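Ethylbenzene dehydrogenase alpha-subunit (PDB 2IVF) is the large, molybdenum-containing subunit of a molybdopterin oxidoreductase, holding two pterin guanine dinucleotides, a molybdenum atom and an iron/sulfur cluster. Local coordinates at residues Val117-Tyr122 with Leu244-Leu249; Gly309-Met314 with Leu461-Ala466; Leu771-Gly776 with Tyr780-Glu785. All coordinates share one frame; numbering follows the deposited sequence.

Interaction 1 of 3, residues Val117-Tyr122 with Leu244-Leu249; sequences VDYVDY and LLDAEL
The phenol of Tyr119 donates a hydrogen bond to the carboxylate of Asp246, with OH 2.6 Å from OD2. The acceptor oxygen uses its syn lone pair, on the side of its partner OD1. OD2 lies in the plane of the tyrosine ring, at its edge, and the carboxylate is turned 90° to the ring. Tyrosine suits this place because its long side chain carries a donor across to the other segment while its ring carbons remain available for apolar contact.

Beside this polar link lies a small hydrophobic patch built around one methyl. Leu245 CD1 sits 3.9 Å from Tyr119 CD2, where it meets the ring obliquely, and 3.8 Å from Val120 CG2. The same methyl approaches the backbone N of Val120 at 3.7 Å, and this buried N has no hydrogen-bonding partner in the model. Val120 sets CG1 anti to its backbone N (chi1 176°), which leaves CG2 as the branch that meets the leucine.

Further out, Leu245 and Asp246 are held by a 3-10 turn, in which Ala247 N bonds to Leu244 O at 3.1 Å. Helix 265-274 touches both sides of the contact: Phe267 meets Leu245, His266 and Glu270 meet Val120, and Lys274 NZ bonds to the carbonyl of Leu245. On the loop 117-122, Asp121 forms a salt bridge with Arg233 of the beta-subunit, so this loop also takes part in the subunit interface. The contact therefore fastens an irregular loop to the 3-10 turn that leads into strand 249-253, an inner strand of the parallel four-stranded sheet in this molybdopterin oxidoreductase fold.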
ATOM      1  N   VAL A 117       9.817  28.795  -0.725  1.00 29.04           N
ATOM      2  CA  VAL A 117      10.345  28.750   0.665  1.00 29.44           C
ATOM      3  C   VAL A 117       9.297  28.579   1.739  1.00 29.75           C
ATOM      4  O   VAL A 117       9.568  28.054   2.826  1.00 30.15           O
ATOM      5  CB  VAL A 117      11.148  30.042   0.991  1.00 30.70           C
ATOM      6  CG1 VAL A 117      10.175  31.180   1.277  1.00 30.15           C
ATOM      7  CG2 VAL A 117      12.101  29.798   2.189  1.00 30.82           C
ATOM      8  N   ASP A 118       8.087  29.047   1.456  1.00 29.62           N
ATOM      9  CA  ASP A 118       7.016  28.987   2.411  1.00 30.09           C
ATOM     10  C   ASP A 118       6.324  27.632   2.507  1.00 28.43           C
ATOM     11  O   ASP A 118       5.484  27.439   3.369  1.00 30.10           O
ATOM     12  CB  ASP A 118       5.955  30.050   2.062  1.00 30.99           C
ATOM     13  CG  ASP A 118       6.489  31.456   2.109  1.00 36.46           C
ATOM     14  OD1 ASP A 118       7.235  31.795   3.061  1.00 42.58           O
ATOM     15  OD2 ASP A 118       6.163  32.218   1.172  1.00 42.16           O
ATOM     16  N   TYR A 119       6.602  26.720   1.589  1.00 26.59           N
ATOM     17  CA  TYR A 119       5.877  25.481   1.521  1.00 25.30           C
ATOM     18  C   TYR A 119       6.772  24.311   1.941  1.00 24.59           C
ATOM     19  O   TYR A 119       8.009  24.441   1.987  1.00 25.27           O
ATOM     20  CB  TYR A 119       5.321  25.259   0.090  1.00 25.52           C
ATOM     21  CG  TYR A 119       4.141  26.164  -0.231  1.00 24.67           C
ATOM     22  CD1 TYR A 119       4.345  27.469  -0.696  1.00 24.96           C
ATOM     23  CD2 TYR A 119       2.836  25.719  -0.088  1.00 24.32           C
ATOM     24  CE1 TYR A 119       3.276  28.297  -0.997  1.00 25.65           C
ATOM     25  CE2 TYR A 119       1.739  26.557  -0.384  1.00 25.60           C
ATOM     26  CZ  TYR A 119       1.987  27.862  -0.864  1.00 25.26           C
ATOM     27  OH  TYR A 119       0.957  28.751  -1.173  1.00 25.00           O
ATOM     28  N   VAL A 120       6.139  23.190   2.236  1.00 23.29           N
ATOM     29  CA  VAL A 120       6.816  21.965   2.561  1.00 22.40           C
ATOM     30  C   VAL A 120       7.215  21.286   1.271  1.00 22.90           C
ATOM     31  O   VAL A 120       6.474  21.305   0.272  1.00 21.75           O
ATOM     32  CB  VAL A 120       5.908  21.019   3.376  1.00 23.82           C
ATOM     33  CG1 VAL A 120       6.620  19.660   3.645  1.00 24.63           C
ATOM     34  CG2 VAL A 120       5.404  21.730   4.684  1.00 20.84           C
ATOM     35  N   ASP A 121       8.403  20.690   1.277  1.00 21.61           N
ATOM     36  CA  ASP A 121       8.857  19.921   0.126  1.00 21.50           C
ATOM     37  C   ASP A 121       8.122  18.592   0.029  1.00 21.82           C
ATOM     38  O   ASP A 121       7.218  18.282   0.836  1.00 21.56           O
ATOM     39  CB  ASP A 121      10.403  19.777   0.107  1.00 20.57           C
ATOM     40  CG  ASP A 121      10.968  18.940   1.280  1.00 20.40           C
ATOM     41  OD1 ASP A 121      10.275  18.029   1.769  1.00 21.48           O
ATOM     42  OD2 ASP A 121      12.125  19.217   1.749  1.00 22.04           O
ATOM     43  N   TYR A 122       8.424  17.860  -1.044  1.00 22.45           N
ATOM     44  CA  TYR A 122       7.715  16.616  -1.320  1.00 21.84           C
ATOM     45  C   TYR A 122       8.526  15.401  -0.779  1.00 21.67           C
ATOM     46  O   TYR A 122       8.112  14.252  -0.982  1.00 23.07           O
ATOM     47  CB  TYR A 122       7.473  16.424  -2.806  1.00 22.30           C
ATOM     48  CG  TYR A 122       6.350  17.222  -3.407  1.00 23.07           C
ATOM     49  CD1 TYR A 122       6.512  18.562  -3.672  1.00 25.78           C
ATOM     50  CD2 TYR A 122       5.135  16.614  -3.768  1.00 25.50           C
ATOM     51  CE1 TYR A 122       5.484  19.311  -4.252  1.00 24.24           C
ATOM     52  CE2 TYR A 122       4.084  17.369  -4.351  1.00 21.69           C
ATOM     53  CZ  TYR A 122       4.282  18.699  -4.601  1.00 25.42           C
ATOM     54  OH  TYR A 122       3.305  19.471  -5.174  1.00 25.03           O
ATOM     55  N   LEU A 244      -3.001  21.707  -0.082  1.00 22.10           N
ATOM     56  CA  LEU A 244      -3.611  21.543   1.252  1.00 22.30           C
ATOM     57  C   LEU A 244      -3.023  22.491   2.275  1.00 23.15           C
ATOM     58  O   LEU A 244      -3.682  22.858   3.238  1.00 22.86           O
ATOM     59  CB  LEU A 244      -3.431  20.114   1.778  1.00 22.14           C
ATOM     60  CG  LEU A 244      -4.101  18.925   1.104  1.00 24.05           C
ATOM     61  CD1 LEU A 244      -3.923  17.681   2.006  1.00 22.39           C
ATOM     62  CD2 LEU A 244      -5.569  19.221   0.770  1.00 22.74           C
ATOM     63  N   LEU A 245      -1.788  22.929   2.061  1.00 23.20           N
ATOM     64  CA  LEU A 245      -1.182  23.853   2.985  1.00 22.98           C
ATOM     65  C   LEU A 245      -1.791  25.262   2.939  1.00 24.09           C
ATOM     66  O   LEU A 245      -1.520  26.080   3.814  1.00 24.23           O
ATOM     67  CB  LEU A 245       0.278  23.930   2.717  1.00 22.57           C
ATOM     68  CG  LEU A 245       1.049  22.631   2.984  1.00 21.60           C
ATOM     69  CD1 LEU A 245       2.493  22.788   2.494  1.00 19.14           C
ATOM     70  CD2 LEU A 245       0.974  22.305   4.486  1.00 19.73           C
ATOM     71  N   ASP A 246      -2.592  25.528   1.902  1.00 23.29           N
ATOM     72  CA  ASP A 246      -3.355  26.746   1.785  1.00 23.43           C
ATOM     73  C   ASP A 246      -4.844  26.645   2.176  1.00 23.12           C
ATOM     74  O   ASP A 246      -5.557  27.625   2.088  1.00 21.96           O
ATOM     75  CB  ASP A 246      -3.249  27.244   0.345  1.00 23.80           C
ATOM     76  CG  ASP A 246      -1.871  27.814   0.027  1.00 25.33           C
ATOM     77  OD1 ASP A 246      -1.305  28.455   0.921  1.00 28.64           O
ATOM     78  OD2 ASP A 246      -1.404  27.665  -1.114  1.00 24.65           O
ATOM     79  N   ALA A 247      -5.292  25.457   2.592  1.00 23.05           N
ATOM     80  CA  ALA A 247      -6.641  25.226   2.983  1.00 22.46           C
ATOM     81  C   ALA A 247      -6.742  25.423   4.487  1.00 23.25           C
ATOM     82  O   ALA A 247      -5.750  25.267   5.213  1.00 22.81           O
ATOM     83  CB  ALA A 247      -7.048  23.807   2.584  1.00 20.65           C
ATOM     84  N   GLU A 248      -7.892  25.884   4.948  1.00 23.40           N
ATOM     85  CA  GLU A 248      -8.173  26.022   6.395  1.00 23.41           C
ATOM     86  C   GLU A 248      -9.044  24.872   6.850  1.00 23.27           C
ATOM     87  O   GLU A 248      -9.125  24.547   8.021  1.00 21.39           O
ATOM     88  CB  GLU A 248      -8.877  27.358   6.656  1.00 23.40           C
ATOM     89  CG  GLU A 248      -8.056  28.528   6.287  1.00 24.51           C
ATOM     90  CD  GLU A 248      -8.814  29.824   6.363  1.00 26.98           C
ATOM     91  OE1 GLU A 248      -9.962  29.894   5.895  1.00 24.05           O
ATOM     92  OE2 GLU A 248      -8.222  30.796   6.874  1.00 32.33           O
ATOM     93  N   LEU A 249      -9.711  24.223   5.902  1.00 21.44           N
ATOM     94  CA  LEU A 249     -10.632  23.136   6.240  1.00 22.62           C
ATOM     95  C   LEU A 249     -10.506  22.152   5.110  1.00 22.68           C
ATOM     96  O   LEU A 249     -10.533  22.577   3.944  1.00 22.39           O
ATOM     97  CB  LEU A 249     -12.084  23.606   6.267  1.00 23.03           C
ATOM     98  CG  LEU A 249     -13.207  22.621   6.588  1.00 21.46           C
ATOM     99  CD1 LEU A 249     -12.965  21.975   7.956  1.00 22.88           C
ATOM    100  CD2 LEU A 249     -14.604  23.359   6.527  1.00 21.97           C
TER

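Interaction 2 of 3, residues Gly309-Met314 with Leu461-Ala466; sequences GLSQVM and LFLAMA
Helical segments 309-314 and 461-466 run nearly parallel, their axes 8.9 Å apart at closest approach and inclined at 23°, with Ser311 and Ala464 the nearest pair, 5.1 Å from CA to CA. They belong to helices 303-316 and 454-467, a buried helix pair of the molybdopterin oxidoreductase fold. Small residues at the meeting point allow this closeness: serine on one helix and alanine on the other bring the two backbones together.

Ser311 OG touches the neighbouring helix, 3.6 Å from Ala464 N without bonding to it, and lies 3.8 Å from both Ala464 CB and Leu463 CG. These are van der Waals contacts, for the hydroxyl spends its hydrogen bond on the carbonyl of Trp307, one turn earlier in its own helix. A buried serine is thus accommodated without a polar partner across the interface. In Leu463 a chi1 of 175° swings CG away from the backbone N and brings the branched end of the side chain to the serine oxygen.

Trp307 extends the same interface by touching Leu461, Ala464 and Met465, and the first and last of these also pack on strand 440-444, as does Phe462. Helix 425-437 reaches this region too, with Ile428 and Val435 on Leu310 and Ala436 on Met314.

Met314, flexible and unbranched, fills the end of the contact. Its chain bends at chi3 (-91°), turning the terminal methyl onto Ala464, where CE rests 3.8 Å from CB and 3.3 Å from the backbone O.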
ATOM      1  N   GLY A 309     -27.446  18.897   3.979  1.00 22.28           N
ATOM      2  CA  GLY A 309     -27.619  19.441   5.334  1.00 22.35           C
ATOM      3  C   GLY A 309     -26.725  20.649   5.551  1.00 22.65           C
ATOM      4  O   GLY A 309     -27.174  21.695   6.073  1.00 25.23           O
ATOM      5  N   LEU A 310     -25.477  20.543   5.104  1.00 23.19           N
ATOM      6  CA  LEU A 310     -24.533  21.654   5.182  1.00 22.41           C
ATOM      7  C   LEU A 310     -25.036  22.844   4.362  1.00 22.01           C
ATOM      8  O   LEU A 310     -24.917  23.988   4.776  1.00 21.61           O
ATOM      9  CB  LEU A 310     -23.142  21.249   4.701  1.00 22.46           C
ATOM     10  CG  LEU A 310     -22.126  20.826   5.785  1.00 23.69           C
ATOM     11  CD1 LEU A 310     -22.658  19.778   6.771  1.00 24.01           C
ATOM     12  CD2 LEU A 310     -20.787  20.429   5.162  1.00 23.38           C
ATOM     13  N   SER A 311     -25.558  22.574   3.170  1.00 21.71           N
ATOM     14  CA  SER A 311     -26.055  23.637   2.325  1.00 21.47           C
ATOM     15  C   SER A 311     -27.257  24.291   2.950  1.00 22.27           C
ATOM     16  O   SER A 311     -27.412  25.508   2.870  1.00 23.17           O
ATOM     17  CB  SER A 311     -26.433  23.093   0.966  1.00 22.55           C
ATOM     18  OG  SER A 311     -25.312  22.483   0.356  1.00 22.06           O
ATOM     19  N   GLN A 312     -28.139  23.484   3.558  1.00 21.04           N
ATOM     20  CA  GLN A 312     -29.307  24.005   4.216  1.00 21.05           C
ATOM     21  C   GLN A 312     -28.906  24.925   5.352  1.00 21.03           C
ATOM     22  O   GLN A 312     -29.505  25.977   5.544  1.00 21.65           O
ATOM     23  CB  GLN A 312     -30.201  22.883   4.731  1.00 19.93           C
ATOM     24  CG  GLN A 312     -31.600  23.333   5.127  1.00 22.27           C
ATOM     25  CD  GLN A 312     -31.733  23.947   6.522  1.00 24.29           C
ATOM     26  OE1 GLN A 312     -32.735  24.618   6.798  1.00 29.47           O
ATOM     27  NE2 GLN A 312     -30.738  23.744   7.386  1.00 21.23           N
ATOM     28  N   VAL A 313     -27.865  24.550   6.070  1.00 20.69           N
ATOM     29  CA  VAL A 313     -27.346  25.383   7.155  1.00 21.28           C
ATOM     30  C   VAL A 313     -26.900  26.753   6.653  1.00 21.31           C
ATOM     31  O   VAL A 313     -27.317  27.786   7.191  1.00 21.05           O
ATOM     32  CB  VAL A 313     -26.244  24.672   7.914  1.00 21.20           C
ATOM     33  CG1 VAL A 313     -25.478  25.653   8.864  1.00 23.12           C
ATOM     34  CG2 VAL A 313     -26.813  23.516   8.681  1.00 19.50           C
ATOM     35  N   MET A 314     -26.068  26.762   5.610  1.00 22.13           N
ATOM     36  CA  MET A 314     -25.546  27.982   5.066  1.00 22.18           C
ATOM     37  C   MET A 314     -26.631  28.843   4.483  1.00 21.29           C
ATOM     38  O   MET A 314     -26.545  30.059   4.560  1.00 22.33           O
ATOM     39  CB  MET A 314     -24.510  27.693   3.976  1.00 21.71           C
ATOM     40  CG  MET A 314     -23.289  26.969   4.453  1.00 23.45           C
ATOM     41  SD  MET A 314     -21.998  26.915   3.183  1.00 25.72           S
ATOM     42  CE  MET A 314     -22.393  25.386   2.374  1.00 23.63           C
ATOM     43  N   LEU A 461     -21.916  17.877  -2.673  1.00 22.02           N
ATOM     44  CA  LEU A 461     -20.668  18.484  -2.161  1.00 20.99           C
ATOM     45  C   LEU A 461     -20.346  19.745  -2.948  1.00 21.07           C
ATOM     46  O   LEU A 461     -20.064  20.790  -2.371  1.00 20.49           O
ATOM     47  CB  LEU A 461     -19.493  17.491  -2.241  1.00 20.34           C
ATOM     48  CG  LEU A 461     -18.094  17.918  -1.753  1.00 21.25           C
ATOM     49  CD1 LEU A 461     -17.236  16.654  -1.356  1.00 18.61           C
ATOM     50  CD2 LEU A 461     -17.359  18.750  -2.825  1.00 19.79           C
ATOM     51  N   PHE A 462     -20.430  19.702  -4.275  1.00 19.99           N
ATOM     52  CA  PHE A 462     -20.190  20.928  -5.033  1.00 20.51           C
ATOM     53  C   PHE A 462     -21.162  22.057  -4.757  1.00 20.03           C
ATOM     54  O   PHE A 462     -20.787  23.231  -4.844  1.00 19.99           O
ATOM     55  CB  PHE A 462     -20.082  20.609  -6.528  1.00 22.44           C
ATOM     56  CG  PHE A 462     -18.906  19.769  -6.839  1.00 22.72           C
ATOM     57  CD1 PHE A 462     -17.676  20.151  -6.368  1.00 24.33           C
ATOM     58  CD2 PHE A 462     -19.000  18.595  -7.569  1.00 25.99           C
ATOM     59  CE1 PHE A 462     -16.519  19.377  -6.611  1.00 27.29           C
ATOM     60  CE2 PHE A 462     -17.839  17.835  -7.813  1.00 27.18           C
ATOM     61  CZ  PHE A 462     -16.625  18.215  -7.305  1.00 26.83           C
ATOM     62  N   LEU A 463     -22.395  21.735  -4.380  1.00 20.07           N
ATOM     63  CA  LEU A 463     -23.371  22.757  -4.010  1.00 20.78           C
ATOM     64  C   LEU A 463     -22.921  23.473  -2.753  1.00 21.24           C
ATOM     65  O   LEU A 463     -22.969  24.675  -2.686  1.00 22.59           O
ATOM     66  CB  LEU A 463     -24.776  22.137  -3.839  1.00 21.85           C
ATOM     67  CG  LEU A 463     -25.840  23.106  -3.329  1.00 21.58           C
ATOM     68  CD1 LEU A 463     -25.997  24.316  -4.302  1.00 19.77           C
ATOM     69  CD2 LEU A 463     -27.183  22.362  -3.104  1.00 20.07           C
ATOM     70  N   ALA A 464     -22.399  22.723  -1.783  1.00 20.97           N
ATOM     71  CA  ALA A 464     -21.847  23.330  -0.562  1.00 20.88           C
ATOM     72  C   ALA A 464     -20.617  24.191  -0.857  1.00 21.32           C
ATOM     73  O   ALA A 464     -20.414  25.254  -0.235  1.00 21.27           O
ATOM     74  CB  ALA A 464     -21.518  22.214   0.478  1.00 20.03           C
ATOM     75  N   MET A 465     -19.761  23.708  -1.759  1.00 21.55           N
ATOM     76  CA  MET A 465     -18.601  24.480  -2.195  1.00 21.57           C
ATOM     77  C   MET A 465     -19.046  25.746  -2.916  1.00 20.63           C
ATOM     78  O   MET A 465     -18.468  26.786  -2.728  1.00 21.54           O
ATOM     79  CB  MET A 465     -17.668  23.654  -3.067  1.00 21.31           C
ATOM     80  CG  MET A 465     -17.162  22.425  -2.373  1.00 22.35           C
ATOM     81  SD  MET A 465     -16.288  22.864  -0.796  1.00 23.81           S
ATOM     82  CE  MET A 465     -16.653  21.415   0.197  1.00 25.61           C
ATOM     83  N   ALA A 466     -20.056  25.663  -3.758  1.00 20.98           N
ATOM     84  CA  ALA A 466     -20.603  26.858  -4.411  1.00 20.82           C
ATOM     85  C   ALA A 466     -21.117  27.913  -3.424  1.00 21.40           C
ATOM     86  O   ALA A 466     -20.868  29.141  -3.558  1.00 20.38           O
ATOM     87  CB  ALA A 466     -21.762  26.449  -5.343  1.00 19.29           C
TER

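Interaction 3 of 3, residues Leu771-Gly776 with Tyr780-Glu785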
ATOM      1  N   LEU A 771       5.497  21.490 -16.740  1.00 22.87           N
ATOM      2  CA  LEU A 771       5.301  22.922 -16.865  1.00 23.36           C
ATOM      3  C   LEU A 771       3.922  23.296 -17.419  1.00 23.57           C
ATOM      4  O   LEU A 771       3.583  24.472 -17.552  1.00 23.58           O
ATOM      5  CB  LEU A 771       6.382  23.507 -17.748  1.00 24.05           C
ATOM      6  CG  LEU A 771       7.808  23.253 -17.251  1.00 25.52           C
ATOM      7  CD1 LEU A 771       8.773  23.864 -18.233  1.00 27.52           C
ATOM      8  CD2 LEU A 771       7.972  23.870 -15.856  1.00 28.50           C
ATOM      9  N   SER A 772       3.154  22.298 -17.771  1.00 23.41           N
ATOM     10  CA  SER A 772       1.794  22.531 -18.266  1.00 24.73           C
ATOM     11  C   SER A 772       1.032  21.214 -18.297  1.00 24.71           C
ATOM     12  O   SER A 772       1.620  20.151 -18.087  1.00 23.63           O
ATOM     13  CB  SER A 772       1.804  23.131 -19.662  1.00 25.80           C
ATOM     14  OG  SER A 772       1.957  22.144 -20.624  1.00 27.90           O
ATOM     15  N   MET A 773      -0.280  21.308 -18.547  1.00 23.66           N
ATOM     16  CA  MET A 773      -1.129  20.153 -18.662  1.00 24.87           C
ATOM     17  C   MET A 773      -1.176  19.607 -20.105  1.00 25.01           C
ATOM     18  O   MET A 773      -2.012  18.739 -20.404  1.00 26.57           O
ATOM     19  CB  MET A 773      -2.575  20.513 -18.207  1.00 24.80           C
ATOM     20  CG  MET A 773      -2.772  20.842 -16.735  1.00 25.56           C
ATOM     21  SD  MET A 773      -2.256  19.547 -15.667  1.00 28.69           S
ATOM     22  CE  MET A 773      -2.226  20.423 -14.109  1.00 28.44           C
ATOM     23  N   GLY A 774      -0.304  20.091 -20.974  1.00 25.08           N
ATOM     24  CA  GLY A 774      -0.225  19.610 -22.349  1.00 24.07           C
ATOM     25  C   GLY A 774      -1.364  20.165 -23.168  1.00 24.11           C
ATOM     26  O   GLY A 774      -1.836  21.252 -22.898  1.00 23.18           O
ATOM     27  N   THR A 775      -1.836  19.397 -24.152  1.00 23.94           N
ATOM     28  CA  THR A 775      -2.765  19.910 -25.170  1.00 23.68           C
ATOM     29  C   THR A 775      -4.137  19.221 -25.102  1.00 24.08           C
ATOM     30  O   THR A 775      -5.017  19.529 -25.910  1.00 24.49           O
ATOM     31  CB  THR A 775      -2.183  19.702 -26.585  1.00 24.01           C
ATOM     32  OG1 THR A 775      -1.914  18.315 -26.790  1.00 23.17           O
ATOM     33  CG2 THR A 775      -0.915  20.491 -26.787  1.00 23.97           C
ATOM     34  N   GLY A 776      -4.316  18.300 -24.159  1.00 23.46           N
ATOM     35  CA  GLY A 776      -5.542  17.487 -24.086  1.00 24.06           C
ATOM     36  C   GLY A 776      -6.546  18.175 -23.201  1.00 24.08           C
ATOM     37  O   GLY A 776      -6.415  19.362 -22.901  1.00 24.42           O
ATOM     38  N   TYR A 780      -7.643  22.540 -20.564  1.00 24.26           N
ATOM     39  CA  TYR A 780      -8.768  23.454 -20.520  1.00 24.27           C
ATOM     40  C   TYR A 780      -9.637  23.173 -19.316  1.00 22.78           C
ATOM     41  O   TYR A 780     -10.056  24.121 -18.671  1.00 23.91           O
ATOM     42  CB  TYR A 780      -9.605  23.362 -21.792  1.00 24.32           C
ATOM     43  CG  TYR A 780      -8.761  23.519 -23.010  1.00 26.50           C
ATOM     44  CD1 TYR A 780      -8.354  24.772 -23.427  1.00 26.09           C
ATOM     45  CD2 TYR A 780      -8.314  22.407 -23.713  1.00 29.28           C
ATOM     46  CE1 TYR A 780      -7.552  24.918 -24.538  1.00 26.68           C
ATOM     47  CE2 TYR A 780      -7.496  22.544 -24.832  1.00 27.89           C
ATOM     48  CZ  TYR A 780      -7.120  23.799 -25.233  1.00 27.25           C
ATOM     49  OH  TYR A 780      -6.275  23.931 -26.330  1.00 28.07           O
ATOM     50  N   ALA A 781      -9.834  21.893 -18.973  1.00 22.84           N
ATOM     51  CA  ALA A 781     -10.725  21.519 -17.887  1.00 22.43           C
ATOM     52  C   ALA A 781     -10.204  22.114 -16.571  1.00 23.00           C
ATOM     53  O   ALA A 781     -10.965  22.625 -15.750  1.00 23.08           O
ATOM     54  CB  ALA A 781     -10.853  19.989 -17.753  1.00 20.82           C
ATOM     55  N   HIS A 782      -8.895  21.953 -16.368  1.00 22.00           N
ATOM     56  CA  HIS A 782      -8.246  22.323 -15.134  1.00 22.46           C
ATOM     57  C   HIS A 782      -8.469  23.820 -14.849  1.00 22.01           C
ATOM     58  O   HIS A 782      -8.487  24.264 -13.673  1.00 20.14           O
ATOM     59  CB  HIS A 782      -6.766  21.929 -15.211  1.00 22.60           C
ATOM     60  CG  HIS A 782      -5.959  22.413 -14.059  1.00 20.67           C
ATOM     61  ND1 HIS A 782      -6.084  21.899 -12.781  1.00 22.20           N
ATOM     62  CD2 HIS A 782      -5.053  23.414 -13.986  1.00 21.48           C
ATOM     63  CE1 HIS A 782      -5.257  22.554 -11.984  1.00 23.32           C
ATOM     64  NE2 HIS A 782      -4.646  23.500 -12.683  1.00 19.69           N
ATOM     65  N   ALA A 783      -8.582  24.578 -15.936  1.00 21.62           N
ATOM     66  CA  ALA A 783      -8.956  25.964 -15.962  1.00 22.37           C
ATOM     67  C   ALA A 783      -8.048  26.836 -15.077  1.00 23.12           C
ATOM     68  O   ALA A 783      -8.511  27.655 -14.270  1.00 22.66           O
ATOM     69  CB  ALA A 783     -10.454  26.121 -15.635  1.00 22.53           C
ATOM     70  N   ASN A 784      -6.748  26.582 -15.218  1.00 22.84           N
ATOM     71  CA  ASN A 784      -5.666  27.364 -14.599  1.00 22.87           C
ATOM     72  C   ASN A 784      -4.368  26.987 -15.321  1.00 23.41           C
ATOM     73  O   ASN A 784      -4.291  25.899 -15.938  1.00 22.67           O
ATOM     74  CB  ASN A 784      -5.534  27.067 -13.114  1.00 22.50           C
ATOM     75  CG  ASN A 784      -4.832  28.169 -12.365  1.00 23.43           C
ATOM     76  OD1 ASN A 784      -4.474  29.206 -12.934  1.00 23.75           O
ATOM     77  ND2 ASN A 784      -4.643  27.971 -11.095  1.00 22.12           N
ATOM     78  N   GLU A 785      -3.376  27.863 -15.286  1.00 22.93           N
ATOM     79  CA  GLU A 785      -2.099  27.521 -15.860  1.00 23.71           C
ATOM     80  C   GLU A 785      -1.265  26.949 -14.749  1.00 23.34           C
ATOM     81  O   GLU A 785      -1.598  27.128 -13.546  1.00 22.09           O
ATOM     82  CB  GLU A 785      -1.400  28.678 -16.589  1.00 26.25           C
ATOM     83  CG  GLU A 785      -1.329  29.991 -15.931  1.00 30.78           C
ATOM     84  CD  GLU A 785      -2.669  30.751 -15.874  1.00 32.53           C
ATOM     85  OE1 GLU A 785      -3.346  31.008 -16.906  1.00 32.92           O
ATOM     86  OE2 GLU A 785      -3.000  31.100 -14.745  1.00 32.74           O
TER
HETATM   87  O   HOH W   1      -5.394  21.730 -27.223  1.00 43.65           O
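A CH-pi contact joins Met773 to His782: the methionine methyl CE lies over one face of the imidazole, 4.1 Å from the ring centroid and only 6° off its normal. The two side chains cross at about a right angle. The bend at chi2 (-57°) helps bring CE over the ring, and a thioether suits the place because it is slender and apolar at its tip. The imidazole also has Asn784 O at its edge, in plane, and its ND1 accepts a weak hydrogen bond from Gly238 N.

Water supplies the polar bridge. One molecule donates to Thr775 O at 2.6 Å and sits 2.5 Å from Tyr780 OH, at the edge of the phenol and in its plane. The tyrosine ring also meets the backbone obliquely, with Tyr780 CD2 3.7 Å from Gly776 O.

A hydrogen bond within 771-776 shapes its turn: Gly774 N donates to Ser772 OG at 3.1 Å. Gly774 has a positive phi, a conformation that favours glycine. The result is an ST turn in the loop leading to the short helix 777-781; Tyr780 near the helix end and His782 just beyond pack back on that loop.

Following the chain from the N terminus, interaction 1 closes first, drawing a loop after strand 102-108 to the approach of strand 249-253 across 121 intervening residues. Interaction 2 opens later and joins helix 303-316 to helix 454-467, spanning 146 residues. Interaction 3 is local, with just three residues between its segments, and packs the end of a short helix and the residues just beyond it on the loop before that helix. The three follow in series: none nests in or crosses another. Their centres lie 22 to 28 Å apart and they do not touch. Interactions 1 and 2 both border the parallel sheet, through strands 249-253 and 440-444, which neighbour each other in it.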